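PDB 6EVU: PrgB from Enterococcus faecalis, which promotes cell aggregation, biofilm formation and plasmid conjugation by binding and compacting DNA, the chain here being the adhesin domain of this antigen I/II family surface protein. Local coordinates for residues K16-Y21 / F223-G228; S44-G49 / G98-L103; G49-A54 / G82-S87; S198-S203 / E212-F217; G208-F213 / F284-K289. All blocks are in the same frame, centred on the assembly; numbering follows the deposited sequence.

Interaction 1 (K16-Y21 / F223-G228); sequences KNENSY and FKYING
Asn227 reaches out from the turn after strand 221-225 and takes the backbone N-H of Glu18 on its amide oxygen: Glu18 N to Asn227 OD1 is 2.6 Å, with an N-H...O angle of 154° and the donor tilted somewhat from the carbonyl plane. The close-packed part of the contact gathers round this oxygen. Glu18 CB lies 3.0 Å from Asn227 OD1 and Asn17 CB also comes near it, so Asn17 and Glu18 both lie against one amide oxygen. Asn227 CG is anti to the backbone N (chi1 -168°), beside its carbonyl carbon, and from there the amide extends to the loop backbone. Next to it Asn17 OD1 meets the CA of Gly228 at 3.4 Å.

The Glu18 and Tyr225 side chains run past one another, antiparallel. Glu18 OE1 approaches the ring edge in plane, 3.3 Å from Tyr225 CD2, and the carboxylate and ring planes stand 87° apart, so the carboxylate oxygen, probably negative, faces the ring's C-H edge. The tyrosine hydroxyl turns to the loop that follows its own strand, hydrogen-bonded with Ser229 O and receiving a weak bond from Gly228 N.

The wet side is looser. A water accepts from Asn227 ND2 at 3.0 Å and donates to Glu18 O, closing a bridge beside the direct bond.

The contact lies at the surface, where the loop between helix 4-13 and strand 24-25 meets the end of strand 221-225, an outer strand of a three-stranded antiparallel sheet whose middle strand is 272-276.

Interaction 2 (S44-G49 / G98-L103); sequences SSIKGG and GGYAVL
Ile46 and Tyr100 meet through aliphatic carbon: Ile46 CD1 lies 3.6 Å from Tyr100 CB and 3.9 Å from Tyr100 CG, at the root of the ring and obliquely to its plane. The isoleucine CG1 is anti to its carbonyl carbon (chi1 -56°), beside the backbone N, and this branch carries CD1 over to the tyrosine. The other branch serves a second partner, Ile46 CG2 touching Val102 CG2 at 4.1 Å. One isoleucine thus divides its two arms between Tyr100 and Val102, both on the same side of strand 99-104.

Backbone contacts are made by Gly49. Its CA rests 4.1 Å from Val102 CG1, the glycine letting that methyl come this close to the main chain. Gly49 CA also lies 4.1 Å from Leu103 O.

No hydrogen bond joins the two segments; strand 42-47 pairs instead with strand 110-115, and strand 99-104 belongs to another sheet. Phe51 touches both Ile46 and Val102, while the hydroxyl of Tyr100 bonds to Asn151 ND2. The chemistry is therefore that of sheet-against-sheet contact in a beta sandwich: apolar packing between two strands of different sheets, with no hydrogen bond between the two segments.

Interaction 3 (G49-A54 / G82-S87); sequences GKFIKA and GNFQNS
Phe51 lays one face of its ring against the backbone of 82-87, with Phe84 N 3.7 Å above the plane over its centre and Asn83 C close to CG. The rim carries the ring pair: Phe51 CE2 comes in plane to the edge of Phe84, 3.8 Å from Phe84 CD1, but the pair as a whole is oblique, the two planes inclined at 62°. Ser87 OG stands 3.4 Å from Phe51 CD2. Packing is tight at Lys53, where Lys53 CG sits 3.5 Å from Gly82 CA.

Two direct backbone hydrogen bonds clamp the segments. Gly82 N gives to Phe51 O at 2.8 Å from above the carbonyl plane, and Ala54 N gives to Asn86 O at 2.9 Å in an almost straight bond (171°). A water extends the first, accepting from Phe51 N and donating to Gly82 O.

Side-chain bonds shape the loop itself. Asn83 OD1 accepts from Asn86 N in an Asx motif, and Asn86 OD1 takes Asn83 N in return at 2.8 Å. Asn86 CG lies between its backbone N and carbonyl carbon (chi1 61°), which turns the amide back toward Asn83.

The loop after helix 68-72 thus closes over the short strand 50-51 and the start of helix 54-57, with Lys53 at the N-cap. Strand 99-104 is hydrogen-bonded to both segments, Ile52 and Ser87 each bonding with Ala101, and Phe84 touches Ile46 of strand 42-47.

Interaction 4 (S198-S203 / E212-F217); sequences SSLNSS and EFVSDF. With TRS (2-amino-2-hydroxymethyl-propane-1,3-diol), chain C.
The amino nitrogen of a bound Tris molecule is gripped from three sides by protein oxygens: Asn201 OD1 at 2.7 Å from TRS N, Glu212 OE1 at 2.9 Å and Ser199 OG at 3.1 Å. Glu212 takes a second bond on its other oxygen, where TRS O3 donates to Glu212 OE2 at 2.7 Å, so both arms of the carboxylate are engaged. Its CG is anti to the carbonyl carbon (chi1 -51°), beside the backbone N, and the chain is extended beyond that point to reach the ligand. Asn201 OD1 lies 3.3 Å from Glu212 OE2, two acceptors with no bond between them, a closeness that the ligand's amino group, probably positively charged, would ease. Asn201 ND2 is held by Asp246 OD2, a second-shell carboxylate that helps position the amide, whereas Asp260 bonds Ser199 OG through OD1 and Tris through OD2.

Behind the ligand the backbones join directly. Glu212 N donates to Asn201 O at 3.0 Å. A water gives its protons to Leu200 O and Glu212 O, tying the two segments again. Leu200, centre of an inverse gamma turn, packs its CD1 against Val214 CG2 at 4.2 Å and its CD2 near Glu212 CB.

Trp301 N also hydrogen-bonds the ligand. Tris probably comes from the crystallisation liquor, but the cluster of acid, amide and hydroxyl groups between loop 198-203 and the start of strand 211-215 may mark a polar pocket in this glucan-binding protein C-like domain, whatever its natural ligand.

Interaction 5 (G208-F213 / F284-K289); sequences GGHAEF and FGMTTK
Residues 211-213 pair antiparallel with 285-287, the axes of strands 211-213 and 284-287 lying 4.6 Å apart at closest approach with 156° between their directions. Ala211 and Thr287 form one hydrogen-bonded pair, Thr287 N reaching Ala211 O at 2.8 Å, and Phe213 with Gly285 forms the next, Gly285 N reaching Phe213 O at 2.9 Å. Between them Glu212 and Met286 face each other as a non-hydrogen-bonded pair, where CA-H...O contacts fill in.

Phe213 folds its ring back over the neighbouring strand. Its CG lies between backbone N and carbonyl carbon (chi1 65°), and the ring covers Gly285, whose CA makes a CH-pi contact 3.9 Å from the Phe213 ring centroid; the glycine lets the ring come this close. Thr287 N comes to the ring edge in plane, and Thr287 CB lies 3.8 Å from Phe213 CE2. Thr287 OG1 accepts from Lys289 N in an ST turn and also bonds to Asp168.

On the side of the sheet that bears Glu212, Met286 runs beside His210, pointing the same way. Its CE reaches the imidazole obliquely, Met286 CE lying 3.4 Å from His210 NE2, and comes near Glu212 OE2. Thr288 CG2 packs on His210 CB at 3.8 Å.

Glycine opposite an aromatic in an antiparallel hydrogen-bonded pair, the ring lying over the glycine, is a known cross-strand motif of beta sheets; here it joins strand 211-215 to strand 280-287 in the large antiparallel sheet.

Interaction 1 is a surface contact, a polar meeting of loop and strand end helped by water, whereas interactions 2, 4 and 5 are buried and interaction 3 is partly so. Interactions 2 and 3 share Gly49 and lie 7 Å apart between centres: apolar packing of strand on strand in one, backbone bonds and rings in the other. Interactions 4 and 5 both use strand 211-215, one lining a polar ligand site and the other building regular sheet. Interaction 1 touches interaction 4 through Phe223, which packs on Phe217 and Val214, but stands about 26 Å, between nearest atoms, from interaction 2, beyond the chain's centre.

Interaction 1 (K16-Y21 / F223-G228)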
# COMPACT_ATOMS: atom_id res chain seq x y z
N LYS A 16 -19.81 -3.49 -14.25
CA LYS A 16 -20.41 -4.80 -14.09
C LYS A 16 -19.72 -5.53 -12.95
O LYS A 16 -18.63 -5.16 -12.50
CB LYS A 16 -20.32 -5.63 -15.40
CG LYS A 16 -20.84 -4.89 -16.62
CD LYS A 16 -21.51 -5.79 -17.63
CE LYS A 16 -21.84 -5.00 -18.91
NZ LYS A 16 -22.10 -3.53 -18.69
N ASN A 17 -20.39 -6.58 -12.46
CA ASN A 17 -19.76 -7.52 -11.54
C ASN A 17 -19.14 -8.65 -12.36
O ASN A 17 -19.01 -8.56 -13.58
CB ASN A 17 -20.77 -7.96 -10.50
CG ASN A 17 -21.22 -6.81 -9.65
OD1 ASN A 17 -20.39 -6.06 -9.11
ND2 ASN A 17 -22.55 -6.63 -9.54
N GLU A 18 -18.70 -9.71 -11.70
CA GLU A 18 -18.00 -10.74 -12.46
C GLU A 18 -18.96 -11.33 -13.49
O GLU A 18 -20.15 -11.54 -13.21
CB GLU A 18 -17.42 -11.83 -11.55
CG GLU A 18 -16.43 -12.75 -12.28
CD GLU A 18 -14.96 -12.30 -12.11
OE1 GLU A 18 -14.41 -12.34 -10.98
OE2 GLU A 18 -14.38 -11.87 -13.14
N ASN A 19 -18.45 -11.50 -14.72
CA ASN A 19 -19.26 -12.00 -15.82
C ASN A 19 -19.67 -13.43 -15.60
O ASN A 19 -20.57 -13.92 -16.29
CB ASN A 19 -18.51 -11.85 -17.17
CG ASN A 19 -17.25 -12.74 -17.29
OD1 ASN A 19 -16.58 -13.08 -16.30
ND2 ASN A 19 -16.92 -13.10 -18.52
N SER A 20 -19.03 -14.10 -14.64
CA SER A 20 -19.15 -15.52 -14.49
C SER A 20 -19.33 -15.86 -13.03
O SER A 20 -19.24 -15.02 -12.14
CB SER A 20 -17.93 -16.29 -15.01
OG SER A 20 -18.27 -17.66 -15.18
N TYR A 21 -19.58 -17.13 -12.84
CA TYR A 21 -19.61 -17.77 -11.56
C TYR A 21 -18.28 -18.44 -11.27
O TYR A 21 -18.11 -18.96 -10.16
CB TYR A 21 -20.74 -18.79 -11.55
CG TYR A 21 -20.76 -19.53 -12.86
CD1 TYR A 21 -19.81 -20.53 -13.11
CD2 TYR A 21 -21.67 -19.21 -13.87
CE1 TYR A 21 -19.79 -21.18 -14.31
CE2 TYR A 21 -21.67 -19.87 -15.05
CZ TYR A 21 -20.74 -20.86 -15.29
OH TYR A 21 -20.72 -21.52 -16.49
N PHE A 223 -2.25 -9.84 -9.80
CA PHE A 223 -3.47 -9.30 -9.20
C PHE A 223 -4.68 -10.16 -9.58
O PHE A 223 -4.81 -10.63 -10.72
CB PHE A 223 -3.68 -7.86 -9.66
CG PHE A 223 -4.96 -7.22 -9.14
CD1 PHE A 223 -6.19 -7.50 -9.76
CD2 PHE A 223 -4.94 -6.33 -8.10
CE1 PHE A 223 -7.36 -6.89 -9.30
CE2 PHE A 223 -6.10 -5.74 -7.63
CZ PHE A 223 -7.32 -6.03 -8.24
N LYS A 224 -5.59 -10.35 -8.63
CA LYS A 224 -6.82 -11.10 -8.87
C LYS A 224 -8.02 -10.29 -8.38
O LYS A 224 -7.99 -9.76 -7.27
CB LYS A 224 -6.75 -12.46 -8.15
CG LYS A 224 -5.81 -13.46 -8.80
CD LYS A 224 -6.34 -13.88 -10.18
CE LYS A 224 -5.75 -15.18 -10.66
NZ LYS A 224 -6.44 -15.60 -11.91
N TYR A 225 -9.07 -10.23 -9.20
CA TYR A 225 -10.27 -9.44 -8.92
C TYR A 225 -11.14 -10.14 -7.87
O TYR A 225 -11.27 -11.37 -7.88
CB TYR A 225 -11.09 -9.23 -10.21
CG TYR A 225 -12.43 -8.53 -10.03
CD1 TYR A 225 -12.50 -7.19 -9.64
CD2 TYR A 225 -13.64 -9.20 -10.24
CE1 TYR A 225 -13.71 -6.54 -9.48
CE2 TYR A 225 -14.88 -8.55 -10.08
CZ TYR A 225 -14.90 -7.22 -9.70
OH TYR A 225 -16.09 -6.55 -9.52
N ILE A 226 -11.73 -9.35 -6.97
CA ILE A 226 -12.76 -9.85 -6.06
C ILE A 226 -14.12 -9.44 -6.60
O ILE A 226 -14.32 -8.26 -6.92
CB ILE A 226 -12.58 -9.32 -4.63
CG1 ILE A 226 -11.21 -9.70 -4.06
CG2 ILE A 226 -13.75 -9.76 -3.77
CD1 ILE A 226 -10.87 -8.95 -2.75
N ASN A 227 -15.06 -10.39 -6.68
CA ASN A 227 -16.35 -10.07 -7.27
C ASN A 227 -17.07 -9.00 -6.46
O ASN A 227 -17.15 -9.07 -5.23
CB ASN A 227 -17.21 -11.31 -7.39
CG ASN A 227 -18.43 -11.07 -8.28
OD1 ASN A 227 -18.38 -10.24 -9.19
ND2 ASN A 227 -19.49 -11.77 -8.03
N GLY A 228 -17.59 -7.99 -7.18
CA GLY A 228 -18.25 -6.86 -6.58
C GLY A 228 -17.33 -5.74 -6.15
O GLY A 228 -17.81 -4.68 -5.74
O HOH W 1 -21.19 -11.94 -10.51

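Interaction 2 (S44-G49 / G98-L103)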
# COMPACT_ATOMS: atom_id res chain seq x y z
N SER A 44 14.10 -3.46 13.50
CA SER A 44 15.46 -3.55 14.03
C SER A 44 16.45 -2.64 13.32
O SER A 44 17.43 -2.21 13.94
CB SER A 44 16.00 -4.97 13.95
OG SER A 44 15.87 -5.44 12.62
N SER A 45 16.21 -2.33 12.04
CA SER A 45 17.07 -1.39 11.33
C SER A 45 16.36 -0.89 10.09
O SER A 45 15.46 -1.54 9.54
CB SER A 45 18.40 -2.03 10.93
OG SER A 45 18.17 -3.03 9.95
N ILE A 46 16.81 0.28 9.64
CA ILE A 46 16.39 0.86 8.38
C ILE A 46 17.64 1.30 7.65
O ILE A 46 18.39 2.12 8.18
CB ILE A 46 15.47 2.08 8.58
CG1 ILE A 46 14.25 1.67 9.43
CG2 ILE A 46 15.05 2.68 7.23
CD1 ILE A 46 13.29 2.83 9.77
N LYS A 47 17.83 0.78 6.44
CA LYS A 47 19.09 1.01 5.72
C LYS A 47 18.80 1.52 4.33
O LYS A 47 17.81 1.11 3.68
CB LYS A 47 19.96 -0.27 5.63
CG LYS A 47 20.51 -0.74 6.94
CD LYS A 47 21.80 -0.02 7.27
CE LYS A 47 22.40 -0.53 8.57
NZ LYS A 47 21.58 -0.13 9.76
N GLY A 48 19.66 2.44 3.83
CA GLY A 48 19.52 2.91 2.47
C GLY A 48 18.85 4.25 2.30
O GLY A 48 18.84 4.78 1.18
N GLY A 49 18.23 4.81 3.34
CA GLY A 49 17.52 6.07 3.19
C GLY A 49 17.98 7.11 4.18
O GLY A 49 18.41 6.80 5.29
N GLY A 98 4.81 3.37 17.67
CA GLY A 98 5.39 4.45 16.86
C GLY A 98 6.09 3.94 15.60
O GLY A 98 5.89 2.81 15.15
N GLY A 99 6.91 4.81 15.02
CA GLY A 99 7.55 4.48 13.75
C GLY A 99 8.67 5.47 13.47
O GLY A 99 9.09 6.20 14.36
N TYR A 100 9.17 5.46 12.22
CA TYR A 100 10.35 6.25 11.85
C TYR A 100 10.13 6.97 10.54
O TYR A 100 9.67 6.36 9.57
CB TYR A 100 11.60 5.36 11.71
CG TYR A 100 11.79 4.55 12.96
CD1 TYR A 100 12.51 5.06 14.00
CD2 TYR A 100 11.19 3.32 13.09
CE1 TYR A 100 12.64 4.33 15.21
CE2 TYR A 100 11.30 2.57 14.27
CZ TYR A 100 12.03 3.08 15.31
OH TYR A 100 12.11 2.32 16.49
N ALA A 101 10.54 8.26 10.47
CA ALA A 101 10.37 9.07 9.27
C ALA A 101 11.62 8.97 8.39
O ALA A 101 12.74 9.16 8.87
CB ALA A 101 10.10 10.55 9.62
N VAL A 102 11.43 8.72 7.10
CA VAL A 102 12.55 8.42 6.20
C VAL A 102 12.27 9.09 4.86
O VAL A 102 11.12 9.15 4.41
CB VAL A 102 12.72 6.89 6.01
CG1 VAL A 102 13.85 6.57 5.00
CG2 VAL A 102 12.96 6.21 7.36
N LEU A 103 13.34 9.61 4.19
CA LEU A 103 13.12 10.19 2.86
C LEU A 103 13.35 9.09 1.82
O LEU A 103 14.40 8.43 1.85
CB LEU A 103 14.10 11.34 2.59
CG LEU A 103 13.80 12.07 1.26
CD1 LEU A 103 12.70 13.08 1.45
CD2 LEU A 103 15.05 12.91 0.87

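Interaction 3 (G49-A54 / G82-S87)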
# COMPACT_ATOMS: atom_id res chain seq x y z
N GLY A 49 18.23 4.81 3.34
CA GLY A 49 17.52 6.07 3.19
C GLY A 49 17.98 7.11 4.18
O GLY A 49 18.41 6.80 5.29
N LYS A 50 17.90 8.37 3.75
CA LYS A 50 18.15 9.46 4.69
C LYS A 50 17.00 9.55 5.68
O LYS A 50 15.85 9.27 5.32
CB LYS A 50 18.29 10.81 3.97
CG LYS A 50 19.48 10.97 3.04
CD LYS A 50 19.45 12.41 2.44
CE LYS A 50 20.75 12.79 1.77
NZ LYS A 50 20.94 12.03 0.50
N PHE A 51 17.32 9.85 6.95
CA PHE A 51 16.28 9.96 7.99
C PHE A 51 15.77 11.38 8.08
O PHE A 51 16.54 12.34 7.89
CB PHE A 51 16.80 9.53 9.36
CG PHE A 51 17.13 8.07 9.43
CD1 PHE A 51 18.45 7.65 9.27
CD2 PHE A 51 16.13 7.11 9.60
CE1 PHE A 51 18.76 6.31 9.30
CE2 PHE A 51 16.45 5.74 9.65
CZ PHE A 51 17.75 5.35 9.49
N ILE A 52 14.47 11.53 8.33
CA ILE A 52 13.84 12.83 8.60
C ILE A 52 13.68 12.97 10.10
O ILE A 52 13.05 12.13 10.75
CB ILE A 52 12.49 12.96 7.90
CG1 ILE A 52 12.71 12.78 6.39
CG2 ILE A 52 11.82 14.30 8.25
CD1 ILE A 52 11.36 12.53 5.59
N LYS A 53 14.26 14.01 10.66
CA LYS A 53 14.03 14.30 12.07
C LYS A 53 12.55 14.49 12.36
O LYS A 53 11.85 15.22 11.63
CB LYS A 53 14.77 15.59 12.51
CG LYS A 53 16.21 15.67 12.18
CD LYS A 53 16.69 17.08 12.51
CE LYS A 53 17.77 17.04 13.54
NZ LYS A 53 18.47 18.36 13.54
N ALA A 54 12.07 13.84 13.42
CA ALA A 54 10.69 14.00 13.88
C ALA A 54 10.33 15.47 14.03
O ALA A 54 9.22 15.87 13.68
CB ALA A 54 10.49 13.26 15.21
N GLY A 82 18.19 13.70 9.70
CA GLY A 82 18.04 12.98 10.94
C GLY A 82 18.92 11.74 11.02
O GLY A 82 19.74 11.45 10.14
N ASN A 83 18.71 10.99 12.09
CA ASN A 83 19.30 9.68 12.24
C ASN A 83 18.21 8.76 12.78
O ASN A 83 17.07 9.18 12.96
CB ASN A 83 20.55 9.74 13.13
CG ASN A 83 20.27 10.28 14.50
OD1 ASN A 83 19.21 10.03 15.09
ND2 ASN A 83 21.26 10.99 15.06
N PHE A 84 18.55 7.50 12.99
CA PHE A 84 17.54 6.52 13.38
C PHE A 84 16.89 6.89 14.71
O PHE A 84 15.66 6.83 14.87
CB PHE A 84 18.18 5.13 13.43
CG PHE A 84 17.22 3.99 13.68
CD1 PHE A 84 16.18 3.68 12.81
CD2 PHE A 84 17.39 3.19 14.79
CE1 PHE A 84 15.34 2.58 13.09
CE2 PHE A 84 16.55 2.11 15.05
CZ PHE A 84 15.53 1.79 14.20
N GLN A 85 17.71 7.35 15.66
CA GLN A 85 17.21 7.81 16.95
C GLN A 85 16.17 8.94 16.82
O GLN A 85 15.07 8.84 17.37
CB GLN A 85 18.37 8.28 17.85
CG GLN A 85 18.03 8.36 19.34
CD GLN A 85 17.17 9.57 19.71
OE1 GLN A 85 17.35 10.69 19.18
NE2 GLN A 85 16.23 9.37 20.64
N ASN A 86 16.53 10.06 16.18
CA ASN A 86 15.68 11.25 16.26
C ASN A 86 14.61 11.28 15.17
O ASN A 86 13.80 12.22 15.13
CB ASN A 86 16.53 12.53 16.23
CG ASN A 86 17.36 12.71 14.94
OD1 ASN A 86 16.96 12.26 13.84
ND2 ASN A 86 18.49 13.43 15.06
N SER A 87 14.55 10.24 14.32
CA SER A 87 13.49 10.10 13.32
C SER A 87 12.26 9.38 13.85
O SER A 87 11.27 9.27 13.14
CB SER A 87 14.02 9.38 12.07
OG SER A 87 14.24 8.01 12.34
O HOH W 2 19.82 10.87 7.63

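Interaction 4 (S198-S203 / E212-F217)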
# COMPACT_ATOMS: atom_id res chain seq x y z
N SER A 198 -5.97 -3.78 -0.11
CA SER A 198 -7.18 -3.29 0.52
C SER A 198 -7.23 -1.77 0.53
O SER A 198 -6.25 -1.09 0.20
CB SER A 198 -7.32 -3.81 1.95
OG SER A 198 -7.55 -5.21 1.89
N SER A 199 -8.41 -1.29 0.90
CA SER A 199 -8.62 0.12 1.18
C SER A 199 -8.17 0.98 -0.00
O SER A 199 -7.44 1.98 0.14
CB SER A 199 -7.89 0.50 2.47
OG SER A 199 -8.33 1.73 2.98
N LEU A 200 -8.50 0.56 -1.23
CA LEU A 200 -8.05 1.36 -2.38
C LEU A 200 -9.20 2.29 -2.75
O LEU A 200 -10.02 2.00 -3.63
CB LEU A 200 -7.58 0.50 -3.56
CG LEU A 200 -6.43 -0.45 -3.21
CD1 LEU A 200 -6.16 -1.43 -4.36
CD2 LEU A 200 -5.19 0.39 -2.89
N ASN A 201 -9.30 3.39 -2.01
CA ASN A 201 -10.39 4.33 -2.21
C ASN A 201 -10.14 5.19 -3.45
O ASN A 201 -9.01 5.37 -3.91
CB ASN A 201 -10.55 5.28 -1.02
CG ASN A 201 -9.27 6.11 -0.75
OD1 ASN A 201 -8.23 5.56 -0.40
ND2 ASN A 201 -9.35 7.42 -0.97
N SER A 202 -11.21 5.78 -3.95
CA SER A 202 -11.15 6.59 -5.16
C SER A 202 -12.24 7.65 -5.13
O SER A 202 -13.39 7.38 -4.76
CB SER A 202 -11.31 5.75 -6.42
OG SER A 202 -11.32 6.61 -7.54
N SER A 203 -11.86 8.86 -5.54
CA SER A 203 -12.77 9.99 -5.67
C SER A 203 -12.81 10.49 -7.11
O SER A 203 -13.25 11.60 -7.37
CB SER A 203 -12.33 11.10 -4.72
OG SER A 203 -11.02 11.54 -5.08
N GLU A 212 -6.31 5.70 -5.14
CA GLU A 212 -5.23 4.80 -4.71
C GLU A 212 -5.29 3.53 -5.55
O GLU A 212 -6.38 3.03 -5.89
CB GLU A 212 -5.33 4.48 -3.21
CG GLU A 212 -5.47 5.74 -2.40
CD GLU A 212 -5.15 5.58 -0.93
OE1 GLU A 212 -5.00 4.44 -0.46
OE2 GLU A 212 -5.12 6.62 -0.23
N PHE A 213 -4.10 3.05 -5.97
CA PHE A 213 -3.98 1.91 -6.89
C PHE A 213 -2.85 0.98 -6.46
O PHE A 213 -2.01 1.33 -5.62
CB PHE A 213 -3.70 2.37 -8.35
CG PHE A 213 -2.36 3.08 -8.52
CD1 PHE A 213 -1.20 2.37 -8.82
CD2 PHE A 213 -2.30 4.47 -8.45
CE1 PHE A 213 0.00 3.00 -9.00
CE2 PHE A 213 -1.09 5.14 -8.65
CZ PHE A 213 0.06 4.42 -8.92
N VAL A 214 -2.84 -0.21 -7.07
CA VAL A 214 -1.67 -1.07 -7.16
C VAL A 214 -1.37 -1.36 -8.62
O VAL A 214 -2.24 -1.23 -9.48
CB VAL A 214 -1.89 -2.37 -6.37
CG1 VAL A 214 -1.98 -2.04 -4.90
CG2 VAL A 214 -3.21 -3.15 -6.87
N SER A 215 -0.11 -1.70 -8.91
CA SER A 215 0.31 -1.91 -10.30
C SER A 215 1.64 -2.65 -10.30
O SER A 215 2.23 -2.90 -9.24
CB SER A 215 0.44 -0.57 -11.04
OG SER A 215 1.52 0.14 -10.45
N ASP A 216 2.14 -2.94 -11.52
CA ASP A 216 3.49 -3.45 -11.73
C ASP A 216 3.79 -4.65 -10.82
O ASP A 216 4.81 -4.73 -10.13
CB ASP A 216 4.52 -2.35 -11.54
CG ASP A 216 4.21 -1.15 -12.41
OD1 ASP A 216 4.24 -1.33 -13.63
OD2 ASP A 216 3.87 -0.08 -11.85
N PHE A 217 2.89 -5.62 -10.88
CA PHE A 217 3.12 -6.82 -10.10
C PHE A 217 4.38 -7.49 -10.62
O PHE A 217 4.60 -7.57 -11.83
CB PHE A 217 1.88 -7.72 -10.18
CG PHE A 217 0.80 -7.24 -9.24
CD1 PHE A 217 -0.02 -6.17 -9.59
CD2 PHE A 217 0.74 -7.73 -7.94
CE1 PHE A 217 -0.95 -5.65 -8.66
CE2 PHE A 217 -0.21 -7.25 -6.99
CZ PHE A 217 -1.06 -6.22 -7.36
C TRS C . -6.78 5.00 2.93
C1 TRS C . -8.19 5.23 3.55
C2 TRS C . -5.90 4.12 3.82
C3 TRS C . -6.08 6.36 2.67
N TRS C . -7.01 4.27 1.69
O1 TRS C . -8.91 5.88 2.51
O2 TRS C . -6.56 2.92 4.16
O3 TRS C . -4.70 6.05 2.36
O HOH W 3 -9.06 2.65 -6.27

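Interaction 5 (G208-F213 / F284-K289)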
# COMPACT_ATOMS: atom_id res chain seq x y z
N GLY A 208 -12.05 15.77 -11.70
CA GLY A 208 -10.83 15.56 -10.92
C GLY A 208 -10.93 14.42 -9.92
O GLY A 208 -11.37 13.32 -10.26
N GLY A 209 -10.48 14.65 -8.69
CA GLY A 209 -10.36 13.57 -7.73
C GLY A 209 -9.10 12.73 -7.98
O GLY A 209 -8.25 13.04 -8.83
N HIS A 210 -9.00 11.64 -7.23
CA HIS A 210 -7.81 10.80 -7.31
C HIS A 210 -8.17 9.40 -6.86
O HIS A 210 -9.16 9.19 -6.16
CB HIS A 210 -6.64 11.36 -6.47
CG HIS A 210 -6.74 11.09 -5.00
ND1 HIS A 210 -7.40 11.93 -4.13
CD2 HIS A 210 -6.21 10.10 -4.24
CE1 HIS A 210 -7.30 11.45 -2.90
NE2 HIS A 210 -6.59 10.34 -2.94
N ALA A 211 -7.31 8.43 -7.20
CA ALA A 211 -7.52 7.06 -6.72
C ALA A 211 -6.21 6.48 -6.22
O ALA A 211 -5.16 6.75 -6.79
CB ALA A 211 -8.06 6.14 -7.81
N GLU A 212 -6.31 5.70 -5.14
CA GLU A 212 -5.23 4.80 -4.71
C GLU A 212 -5.29 3.53 -5.55
O GLU A 212 -6.38 3.03 -5.89
CB GLU A 212 -5.33 4.48 -3.21
CG GLU A 212 -5.47 5.74 -2.40
CD GLU A 212 -5.15 5.58 -0.93
OE1 GLU A 212 -5.00 4.44 -0.46
OE2 GLU A 212 -5.12 6.62 -0.23
N PHE A 213 -4.10 3.05 -5.97
CA PHE A 213 -3.98 1.91 -6.89
C PHE A 213 -2.85 0.98 -6.46
O PHE A 213 -2.01 1.33 -5.62
CB PHE A 213 -3.70 2.37 -8.35
CG PHE A 213 -2.36 3.08 -8.52
CD1 PHE A 213 -1.20 2.37 -8.82
CD2 PHE A 213 -2.30 4.47 -8.45
CE1 PHE A 213 0.00 3.00 -9.00
CE2 PHE A 213 -1.09 5.14 -8.65
CZ PHE A 213 0.06 4.42 -8.92
N PHE A 284 2.47 0.26 -5.28
CA PHE A 284 1.22 0.89 -4.85
C PHE A 284 1.35 2.40 -5.00
O PHE A 284 2.46 2.93 -4.97
CB PHE A 284 0.81 0.47 -3.40
CG PHE A 284 1.85 0.85 -2.34
CD1 PHE A 284 1.79 2.07 -1.71
CD2 PHE A 284 2.86 -0.04 -2.01
CE1 PHE A 284 2.74 2.42 -0.73
CE2 PHE A 284 3.83 0.30 -1.01
CZ PHE A 284 3.75 1.55 -0.40
N GLY A 285 0.25 3.11 -5.07
CA GLY A 285 0.39 4.54 -5.25
C GLY A 285 -0.92 5.28 -5.32
O GLY A 285 -1.96 4.81 -4.83
N MET A 286 -0.81 6.50 -5.80
CA MET A 286 -1.96 7.38 -5.96
C MET A 286 -1.88 8.04 -7.33
O MET A 286 -0.81 8.53 -7.71
CB MET A 286 -2.00 8.45 -4.86
CG MET A 286 -1.70 7.89 -3.47
SD MET A 286 -1.58 9.26 -2.25
CE MET A 286 -3.33 9.72 -2.08
N THR A 287 -3.02 8.09 -8.04
CA THR A 287 -3.07 8.71 -9.36
C THR A 287 -4.20 9.74 -9.46
O THR A 287 -5.32 9.51 -8.99
CB THR A 287 -3.21 7.66 -10.47
OG1 THR A 287 -3.04 8.34 -11.71
CG2 THR A 287 -4.60 6.96 -10.41
N THR A 288 -3.88 10.91 -9.98
CA THR A 288 -4.91 11.89 -10.30
C THR A 288 -5.26 11.80 -11.75
O THR A 288 -5.80 12.77 -12.32
CB THR A 288 -4.45 13.31 -9.99
OG1 THR A 288 -3.25 13.55 -10.71
CG2 THR A 288 -4.20 13.52 -8.46
N LYS A 289 -4.85 10.71 -12.38
CA LYS A 289 -4.87 10.56 -13.83
C LYS A 289 -4.26 11.77 -14.53
O LYS A 289 -4.59 12.06 -15.67
CB LYS A 289 -6.29 10.30 -14.35
CG LYS A 289 -6.80 8.91 -14.04
CD LYS A 289 -8.27 8.75 -14.39
CE LYS A 289 -8.47 7.69 -15.46
NZ LYS A 289 -7.61 8.01 -16.63